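Amidohydrolase (PDB 3OOQ) probably works as a metal-dependent hydrolase of the amidohydrolase family, possibly with allantoinase activity. Local coordinates at residues 286-291 against 320-325; 271-276 against 307-312; 182-187 against 241-246. All blocks are in the same frame, centred on the assembly; numbering follows the deposited sequence.

How the contacts relate
Contacts 1 and 2 adjoin, and contact 3 stands apart, its nearest atoms about 15 Å from contact 2 and about 19 Å from contact 1. The segments of the first two alternate along the chain: 271-276 and 286-291 lead from strand 269-271 into helix 290-297, while 307-312 is a loop ahead of helix 315-321 and 320-325 takes in the end of that helix. The two contacts meet where Thr321 CG2 packs 3.7 Å from Leu275 CD1, and both reach the second subunit. Contact 1 is buried and joins selenomethionine, tyrosine and a bridging water; contact 2, partly buried, packs aliphatic groups between loops. Contact 3 is a buried phenylalanine cluster between helices 172-198 and 230-243.

Contact 1: 286-291 against 320-325; sequences LTMETI and ATAMRY
Met288, present as selenomethionine, lies across the ring of Tyr325 at about a right angle, joining the turn that leads into helix 290-297 to the residues just after helix 315-321. Its CB sits over one face of the ring, offset toward the rim, 3.5 Å from Tyr325 CD1, in a CH-pi contact. CG is anti to the backbone N (chi1 -151°), which brings it to 3.9 Å from Ala322 CB. Beyond a bend at chi2, SE lies obliquely to the ring, 4.5 Å from the Tyr325 centroid and 46° off its normal, a Met-aromatic contact, and also touches Thr321 CG2. CE ends near Ala322 N, at 4.1 Å. Ile291 CD1 approaches the same methyl, Ala322 CB, at 3.6 Å, and Leu332 of helix 329-334 packs on both residues. The first segment is shaped by a type I turn from Thr287 to Thr290, with Thr287 OG1 capping Glu289 N. No direct hydrogen bond spans the segments; instead one water donates to Met288 O and to Tyr325 O, 2.7 Å from each. An alanine in place of Tyr325 would probably leave the CB and SE of Met288 without their aromatic partner and open a gap beside Phe314 of the second subunit. The side-chain chemistry is thus almost wholly dispersive, and the polar link between the segments runs through two backbone carbonyls and a water, and uses no side-chain atom.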
loop_
_atom_site.group_PDB
_atom_site.type_symbol
_atom_site.label_atom_id
_atom_site.label_comp_id
_atom_site.label_asym_id
_atom_site.label_seq_id
_atom_site.Cartn_x
_atom_site.Cartn_y
_atom_site.Cartn_z
ATOM N N LEU F 286 28.485 -22.646 -12.583
ATOM C CA LEU F 286 29.377 -21.834 -13.418
ATOM C C LEU F 286 30.822 -22.258 -13.173
ATOM O O LEU F 286 31.230 -22.453 -12.038
ATOM C CB LEU F 286 29.186 -20.330 -13.124
ATOM C CG LEU F 286 30.059 -19.226 -13.737
ATOM C CD1 LEU F 286 29.339 -17.891 -13.611
ATOM C CD2 LEU F 286 31.344 -19.083 -12.996
ATOM N N THR F 287 31.581 -22.421 -14.252
ATOM C CA THR F 287 32.999 -22.763 -14.163
ATOM C C THR F 287 33.761 -22.171 -15.340
ATOM O O THR F 287 33.269 -22.145 -16.484
ATOM C CB THR F 287 33.255 -24.295 -14.066
ATOM O OG1 THR F 287 34.668 -24.547 -14.189
ATOM C CG2 THR F 287 32.498 -25.063 -15.169
HETATM N N MSE F 288 34.959 -21.683 -15.049
HETATM C CA MSE F 288 35.829 -21.166 -16.085
HETATM C C MSE F 288 36.334 -22.271 -17.023
HETATM O O MSE F 288 36.796 -21.993 -18.134
HETATM C CB MSE F 288 36.995 -20.432 -15.460
HETATM C CG MSE F 288 37.500 -19.357 -16.350
HETATM SE SE MSE F 288 37.952 -17.872 -15.253
HETATM C CE MSE F 288 37.634 -16.474 -16.549
ATOM N N GLU F 289 36.221 -23.516 -16.562
ATOM C CA GLU F 289 36.528 -24.695 -17.371
ATOM C C GLU F 289 35.645 -24.856 -18.598
ATOM O O GLU F 289 35.973 -25.624 -19.508
ATOM C CB GLU F 289 36.401 -25.945 -16.517
ATOM C CG GLU F 289 37.453 -26.055 -15.434
ATOM C CD GLU F 289 37.502 -27.441 -14.842
ATOM O OE1 GLU F 289 36.446 -28.102 -14.772
ATOM O OE2 GLU F 289 38.599 -27.873 -14.454
ATOM N N THR F 290 34.525 -24.142 -18.616
ATOM C CA THR F 290 33.589 -24.197 -19.726
ATOM C C THR F 290 34.238 -23.773 -21.063
ATOM O O THR F 290 33.917 -24.319 -22.121
ATOM C CB THR F 290 32.289 -23.379 -19.415
ATOM O OG1 THR F 290 31.213 -23.875 -20.211
ATOM C CG2 THR F 290 32.463 -21.896 -19.706
ATOM N N ILE F 291 35.164 -22.818 -21.008
ATOM C CA ILE F 291 35.855 -22.388 -22.212
ATOM C C ILE F 291 36.509 -23.615 -22.887
ATOM O O ILE F 291 36.168 -23.969 -24.018
ATOM C CB ILE F 291 36.868 -21.259 -21.921
ATOM C CG1 ILE F 291 36.122 -19.947 -21.574
ATOM C CG2 ILE F 291 37.834 -21.065 -23.113
ATOM C CD1 ILE F 291 36.998 -18.867 -20.969
ATOM N N ALA F 320 42.770 -13.980 -19.676
ATOM C CA ALA F 320 44.029 -14.492 -19.106
ATOM C C ALA F 320 43.811 -15.479 -17.966
ATOM O O ALA F 320 44.427 -16.536 -17.931
ATOM C CB ALA F 320 44.910 -13.357 -18.660
ATOM N N THR F 321 42.906 -15.143 -17.051
ATOM C CA THR F 321 42.601 -15.982 -15.886
ATOM C C THR F 321 42.118 -17.373 -16.301
ATOM O O THR F 321 42.335 -18.363 -15.585
ATOM C CB THR F 321 41.556 -15.299 -14.978
ATOM O OG1 THR F 321 42.123 -14.096 -14.449
ATOM C CG2 THR F 321 41.116 -16.202 -13.817
ATOM N N ALA F 322 41.493 -17.462 -17.469
ATOM C CA ALA F 322 41.007 -18.762 -17.923
ATOM C C ALA F 322 42.148 -19.749 -18.164
ATOM O O ALA F 322 41.926 -20.961 -18.135
ATOM C CB ALA F 322 40.105 -18.630 -19.130
HETATM N N MSE F 323 43.369 -19.242 -18.349
HETATM C CA MSE F 323 44.566 -20.107 -18.439
HETATM C C MSE F 323 44.814 -20.913 -17.166
HETATM O O MSE F 323 45.533 -21.903 -17.196
HETATM C CB MSE F 323 45.823 -19.319 -18.824
HETATM C CG MSE F 323 45.741 -18.690 -20.197
HETATM SE SE MSE F 323 47.395 -17.878 -20.867
HETATM C CE MSE F 323 47.681 -16.477 -19.522
ATOM N N ARG F 324 44.197 -20.509 -16.058
ATOM C CA ARG F 324 44.206 -21.338 -14.843
ATOM C C ARG F 324 43.206 -22.481 -14.884
ATOM O O ARG F 324 43.158 -23.273 -13.941
ATOM C CB ARG F 324 43.899 -20.515 -13.583
ATOM C CG ARG F 324 44.760 -19.322 -13.423
ATOM C CD ARG F 324 44.730 -18.772 -12.018
ATOM N NE ARG F 324 45.963 -18.022 -11.819
ATOM C CZ ARG F 324 46.208 -17.193 -10.813
ATOM N NH1 ARG F 324 45.292 -16.961 -9.868
ATOM N NH2 ARG F 324 47.387 -16.594 -10.771
ATOM N N TYR F 325 42.382 -22.537 -15.938
ATOM C CA TYR F 325 41.306 -23.535 -16.030
ATOM C C TYR F 325 41.329 -24.306 -17.358
ATOM O O TYR F 325 40.276 -24.661 -17.916
ATOM C CB TYR F 325 39.942 -22.869 -15.779
ATOM C CG TYR F 325 39.913 -22.120 -14.466
ATOM C CD1 TYR F 325 40.293 -20.778 -14.402
ATOM C CD2 TYR F 325 39.556 -22.762 -13.280
ATOM C CE1 TYR F 325 40.286 -20.078 -13.198
ATOM C CE2 TYR F 325 39.549 -22.071 -12.056
ATOM C CZ TYR F 325 39.914 -20.726 -12.034
ATOM O OH TYR F 325 39.923 -20.023 -10.846
HETATM O O HOH W 1 38.744 -23.181 -19.638
#

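Contact 2: 271-276 against 307-312; sequences VGPLLT and HPVIPL
The backbone N-H groups of Leu274 and Leu275 both donate to Gln318 OE1 on helix 315-321, and the same glutamine side chain packs on Ile310, the residue of 307-312 that Leu275 touches. The two segments are loops that follow the parallel strands 269-271 and 301-303, at the C-terminal ends of strands where TIM-barrel amidohydrolases generally carry their active site. Ile310 is the centre of the contact. Its CG1 is anti to the carbonyl carbon (chi1 -57°), and from there CD1 presses against Pro273 CB at 3.5 Å, tighter than usual for two carbons. CD1 also meets the carbonyl of Leu275, 3.6 Å from its O, and lies 4.0 Å from Leu275 CB. Leu275 is the centre of an inverse gamma turn, closed by a weak bond from Thr276 N to Leu274 O, which carries the chain past the tip of Ile310. Val309 makes the second half of the contact: the side chains of Val309 and Pro273 cross at about a right angle, with Val309 CG1 3.7 Å from Pro273 CG and 3.5 Å from Thr276 OG1. Cis peptide bonds precede both Pro273 and Pro308, and Gly272 O accepts from His251 ND1. Phe277 of the second subunit meets the ring of His307 with planes nearly perpendicular. Within 307-312, Leu312 N donates to His307 ND1 at 2.8 Å, in the plane of the imidazole.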
loop_
_atom_site.group_PDB
_atom_site.type_symbol
_atom_site.label_atom_id
_atom_site.label_comp_id
_atom_site.label_asym_id
_atom_site.label_seq_id
_atom_site.Cartn_x
_atom_site.Cartn_y
_atom_site.Cartn_z
ATOM N N VAL F 271 29.880 -17.096 -24.010
ATOM C CA VAL F 271 30.102 -17.475 -22.608
ATOM C C VAL F 271 30.532 -16.254 -21.790
ATOM O O VAL F 271 30.971 -15.242 -22.347
ATOM C CB VAL F 271 31.117 -18.648 -22.431
ATOM C CG1 VAL F 271 30.712 -19.853 -23.257
ATOM C CG2 VAL F 271 32.531 -18.224 -22.829
ATOM N N GLY F 272 30.372 -16.354 -20.470
ATOM C CA GLY F 272 30.649 -15.238 -19.580
ATOM C C GLY F 272 29.356 -14.549 -19.167
ATOM O O GLY F 272 28.301 -14.807 -19.753
ATOM N N PRO F 273 29.420 -13.707 -18.123
ATOM C CA PRO F 273 30.651 -13.436 -17.363
ATOM C C PRO F 273 31.098 -14.672 -16.556
ATOM O O PRO F 273 30.256 -15.413 -16.060
ATOM C CB PRO F 273 30.226 -12.306 -16.422
ATOM C CG PRO F 273 28.726 -12.624 -16.130
ATOM C CD PRO F 273 28.208 -13.196 -17.442
ATOM N N LEU F 274 32.406 -14.871 -16.425
ATOM C CA LEU F 274 32.976 -16.032 -15.722
ATOM C C LEU F 274 33.846 -15.678 -14.503
ATOM O O LEU F 274 33.854 -16.398 -13.501
ATOM C CB LEU F 274 33.788 -16.898 -16.698
ATOM C CG LEU F 274 33.036 -17.712 -17.742
ATOM C CD1 LEU F 274 34.025 -18.227 -18.795
ATOM C CD2 LEU F 274 32.234 -18.869 -17.105
ATOM N N LEU F 275 34.588 -14.581 -14.608
ATOM C CA LEU F 275 35.338 -14.035 -13.489
ATOM C C LEU F 275 34.402 -13.234 -12.571
ATOM O O LEU F 275 34.514 -12.017 -12.474
ATOM C CB LEU F 275 36.460 -13.127 -14.009
ATOM C CG LEU F 275 37.529 -12.648 -13.015
ATOM C CD1 LEU F 275 38.640 -13.656 -12.870
ATOM C CD2 LEU F 275 38.097 -11.313 -13.442
ATOM N N THR F 276 33.495 -13.931 -11.889
ATOM C CA THR F 276 32.405 -13.290 -11.158
ATOM C C THR F 276 31.774 -14.252 -10.143
ATOM O O THR F 276 31.891 -15.470 -10.274
ATOM C CB THR F 276 31.323 -12.758 -12.130
ATOM O OG1 THR F 276 30.521 -11.780 -11.467
ATOM C CG2 THR F 276 30.410 -13.910 -12.670
ATOM N N HIS F 307 29.515 -6.550 -19.371
ATOM C CA HIS F 307 29.702 -5.248 -18.718
ATOM C C HIS F 307 28.332 -4.629 -18.411
ATOM O O HIS F 307 27.507 -4.553 -19.313
ATOM C CB HIS F 307 30.532 -4.334 -19.625
ATOM C CG HIS F 307 30.748 -2.961 -19.072
ATOM N ND1 HIS F 307 31.953 -2.559 -18.534
ATOM C CD2 HIS F 307 29.922 -1.891 -18.997
ATOM C CE1 HIS F 307 31.859 -1.296 -18.152
ATOM N NE2 HIS F 307 30.638 -0.867 -18.424
ATOM N N PRO F 308 28.092 -4.144 -17.160
ATOM C CA PRO F 308 28.989 -3.876 -16.029
ATOM C C PRO F 308 29.313 -5.000 -15.026
ATOM O O PRO F 308 30.034 -4.747 -14.061
ATOM C CB PRO F 308 28.271 -2.736 -15.298
ATOM C CG PRO F 308 26.817 -3.073 -15.483
ATOM C CD PRO F 308 26.764 -3.530 -16.933
ATOM N N VAL F 309 28.830 -6.215 -15.250
ATOM C CA VAL F 309 29.092 -7.308 -14.308
ATOM C C VAL F 309 30.605 -7.464 -14.095
ATOM O O VAL F 309 31.064 -7.570 -12.949
ATOM C CB VAL F 309 28.420 -8.633 -14.738
ATOM C CG1 VAL F 309 28.863 -9.769 -13.832
ATOM C CG2 VAL F 309 26.873 -8.486 -14.721
ATOM N N ILE F 310 31.349 -7.452 -15.204
ATOM C CA ILE F 310 32.804 -7.288 -15.207
ATOM C C ILE F 310 33.111 -6.087 -16.084
ATOM O O ILE F 310 32.607 -5.994 -17.204
ATOM C CB ILE F 310 33.547 -8.535 -15.772
ATOM C CG1 ILE F 310 33.169 -9.796 -14.970
ATOM C CG2 ILE F 310 35.074 -8.324 -15.799
ATOM C CD1 ILE F 310 33.424 -11.086 -15.744
ATOM N N PRO F 311 33.916 -5.138 -15.579
ATOM C CA PRO F 311 34.155 -3.979 -16.432
ATOM C C PRO F 311 34.856 -4.410 -17.725
ATOM O O PRO F 311 35.739 -5.257 -17.701
ATOM C CB PRO F 311 35.060 -3.082 -15.584
ATOM C CG PRO F 311 34.789 -3.486 -14.170
ATOM C CD PRO F 311 34.465 -4.968 -14.221
ATOM N N LEU F 312 34.444 -3.810 -18.834
ATOM C CA LEU F 312 34.969 -4.120 -20.130
ATOM C C LEU F 312 36.474 -3.894 -20.183
ATOM O O LEU F 312 37.201 -4.667 -20.825
ATOM C CB LEU F 312 34.239 -3.280 -21.178
ATOM C CG LEU F 312 34.300 -3.721 -22.633
ATOM C CD1 LEU F 312 33.915 -5.189 -22.807
ATOM C CD2 LEU F 312 33.390 -2.828 -23.442
#

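Contact 3: 182-187 against 241-246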
loop_
_atom_site.group_PDB
_atom_site.type_symbol
_atom_site.label_atom_id
_atom_site.label_comp_id
_atom_site.label_asym_id
_atom_site.label_seq_id
_atom_site.Cartn_x
_atom_site.Cartn_y
_atom_site.Cartn_z
ATOM N N TYR F 182 4.175 -14.458 -28.503
ATOM C CA TYR F 182 4.698 -13.360 -29.296
ATOM C C TYR F 182 4.895 -13.783 -30.751
ATOM O O TYR F 182 4.383 -13.147 -31.686
ATOM C CB TYR F 182 6.021 -12.836 -28.716
ATOM C CG TYR F 182 6.747 -11.852 -29.624
ATOM C CD1 TYR F 182 6.168 -10.621 -29.963
ATOM C CD2 TYR F 182 8.000 -12.161 -30.163
ATOM C CE1 TYR F 182 6.803 -9.736 -30.789
ATOM C CE2 TYR F 182 8.676 -11.240 -30.990
ATOM C CZ TYR F 182 8.051 -10.041 -31.310
ATOM O OH TYR F 182 8.667 -9.131 -32.139
ATOM N N PHE F 183 5.631 -14.865 -30.956
ATOM C CA PHE F 183 5.897 -15.291 -32.329
ATOM C C PHE F 183 4.638 -15.815 -33.045
ATOM O O PHE F 183 4.531 -15.690 -34.271
ATOM C CB PHE F 183 7.086 -16.272 -32.396
ATOM C CG PHE F 183 8.422 -15.581 -32.250
ATOM C CD1 PHE F 183 8.897 -14.750 -33.264
ATOM C CD2 PHE F 183 9.184 -15.728 -31.092
ATOM C CE1 PHE F 183 10.120 -14.073 -33.133
ATOM C CE2 PHE F 183 10.408 -15.071 -30.952
ATOM C CZ PHE F 183 10.881 -14.242 -31.987
ATOM N N THR F 184 3.684 -16.375 -32.299
ATOM C CA THR F 184 2.415 -16.786 -32.913
ATOM C C THR F 184 1.741 -15.546 -33.536
ATOM O O THR F 184 1.232 -15.581 -34.667
ATOM C CB THR F 184 1.472 -17.473 -31.876
ATOM O OG1 THR F 184 2.097 -18.655 -31.372
ATOM C CG2 THR F 184 0.152 -17.860 -32.480
ATOM N N LYS F 185 1.771 -14.435 -32.803
ATOM C CA LYS F 185 1.222 -13.180 -33.323
ATOM C C LYS F 185 2.013 -12.618 -34.502
ATOM O O LYS F 185 1.415 -12.063 -35.417
ATOM C CB LYS F 185 1.121 -12.141 -32.212
ATOM C CG LYS F 185 0.047 -12.494 -31.229
ATOM C CD LYS F 185 0.479 -12.125 -29.830
ATOM C CE LYS F 185 -0.308 -10.978 -29.277
ATOM N NZ LYS F 185 -0.584 -11.161 -27.787
ATOM N N VAL F 186 3.340 -12.741 -34.456
ATOM C CA VAL F 186 4.214 -12.389 -35.580
ATOM C C VAL F 186 3.815 -13.147 -36.862
ATOM O O VAL F 186 3.672 -12.550 -37.922
ATOM C CB VAL F 186 5.714 -12.610 -35.242
ATOM C CG1 VAL F 186 6.604 -12.367 -36.489
ATOM C CG2 VAL F 186 6.141 -11.670 -34.099
ATOM N N LYS F 187 3.602 -14.455 -36.746
ATOM C CA LYS F 187 3.085 -15.244 -37.861
ATOM C C LYS F 187 1.739 -14.762 -38.388
ATOM O O LYS F 187 1.566 -14.670 -39.598
ATOM C CB LYS F 187 3.040 -16.734 -37.523
ATOM C CG LYS F 187 4.408 -17.283 -37.109
ATOM C CD LYS F 187 4.690 -18.653 -37.668
ATOM C CE LYS F 187 3.859 -19.728 -37.019
ATOM N NZ LYS F 187 3.879 -20.979 -37.838
ATOM N N GLU F 241 13.583 -23.577 -32.990
ATOM C CA GLU F 241 13.269 -24.576 -34.001
ATOM C C GLU F 241 11.771 -24.599 -34.326
ATOM O O GLU F 241 11.382 -24.795 -35.472
ATOM C CB GLU F 241 13.750 -25.960 -33.555
ATOM C CG GLU F 241 15.280 -26.105 -33.589
ATOM C CD GLU F 241 15.774 -27.345 -32.861
ATOM O OE1 GLU F 241 14.954 -28.045 -32.221
ATOM O OE2 GLU F 241 16.991 -27.611 -32.882
ATOM N N GLU F 242 10.933 -24.396 -33.315
ATOM C CA GLU F 242 9.503 -24.380 -33.536
ATOM C C GLU F 242 9.139 -23.323 -34.585
ATOM O O GLU F 242 8.310 -23.568 -35.453
ATOM C CB GLU F 242 8.755 -24.138 -32.219
ATOM C CG GLU F 242 7.244 -23.894 -32.379
ATOM C CD GLU F 242 6.497 -23.894 -31.041
ATOM O OE1 GLU F 242 7.110 -24.304 -30.026
ATOM O OE2 GLU F 242 5.306 -23.516 -31.024
ATOM N N PHE F 243 9.792 -22.169 -34.514
ATOM C CA PHE F 243 9.440 -21.046 -35.350
ATOM C C PHE F 243 10.414 -20.828 -36.497
ATOM O O PHE F 243 10.196 -19.945 -37.302
ATOM C CB PHE F 243 9.297 -19.777 -34.498
ATOM C CG PHE F 243 8.096 -19.801 -33.582
ATOM C CD1 PHE F 243 6.823 -19.534 -34.082
ATOM C CD2 PHE F 243 8.238 -20.120 -32.228
ATOM C CE1 PHE F 243 5.712 -19.577 -33.255
ATOM C CE2 PHE F 243 7.119 -20.160 -31.378
ATOM C CZ PHE F 243 5.859 -19.891 -31.896
ATOM N N GLY F 244 11.465 -21.643 -36.560
ATOM C CA GLY F 244 12.483 -21.570 -37.607
ATOM C C GLY F 244 13.294 -20.286 -37.631
ATOM O O GLY F 244 13.446 -19.675 -38.680
ATOM N N PHE F 245 13.808 -19.852 -36.483
ATOM C CA PHE F 245 14.734 -18.716 -36.485
ATOM C C PHE F 245 16.154 -19.069 -36.019
ATOM O O PHE F 245 16.376 -20.117 -35.402
ATOM C CB PHE F 245 14.151 -17.482 -35.765
ATOM C CG PHE F 245 13.741 -17.711 -34.316
ATOM C CD1 PHE F 245 14.681 -17.678 -33.287
ATOM C CD2 PHE F 245 12.402 -17.870 -33.976
ATOM C CE1 PHE F 245 14.298 -17.818 -31.967
ATOM C CE2 PHE F 245 12.014 -18.014 -32.640
ATOM C CZ PHE F 245 12.962 -17.987 -31.644
ATOM N N ASN F 246 17.111 -18.201 -36.347
ATOM C CA ASN F 246 18.492 -18.349 -35.889
ATOM C C ASN F 246 18.669 -17.876 -34.471
ATOM O O ASN F 246 18.062 -16.889 -34.070
ATOM C CB ASN F 246 19.451 -17.569 -36.789
ATOM C CG ASN F 246 19.480 -18.112 -38.204
ATOM O OD1 ASN F 246 19.412 -19.297 -38.385
ATOM N ND2 ASN F 246 19.558 -17.235 -39.199
#
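Phe243, near the end of helix 230-243, turns one face of its ring to Phe183 on helix 172-198, while its far face is covered by CG of the preceding Glu242, whose carboxylate is salt-bridged to Arg180. Phe183 CB sits over the centre of the near face, 3.6 Å from the Phe243 centroid and 9° off its normal, a well-centred CH-pi contact. Lys187 CE stands at the edge of the same ring, near its plane and 4.2 Å from Phe243 CD1. Thr184 OG1, hydrogen-bonded to Arg180 O one turn back, touches Phe243 CZ at 4.0 Å. Gly244 follows with positive phi as the C-prime residue of a Schellman motif, in which Phe245 N bonds to Ala240 O and Gly244 N makes a weak bond to Glu241 O. This reversal brings Phe245 back toward Phe183. Phe245 holds its CG between the backbone N and the carbonyl carbon (chi1 57°), and its ring lies with CE2 over one face of Phe183, 3.8 Å from Phe183 CE2. The two rings are oblique, planes 32° apart and centroids separated by 4.8 Å, while Tyr182 CD2 lies over the centre of the other face of Phe183. Phe245 also packs on Val216 of helix 208-217 and Met225 of strand 223-227. Three phenylalanines thus form an aromatic cluster where the helix of a beta-alpha-beta crossover ends and the chain enters strand 247-249, as befits the helical layer of a TIM barrel.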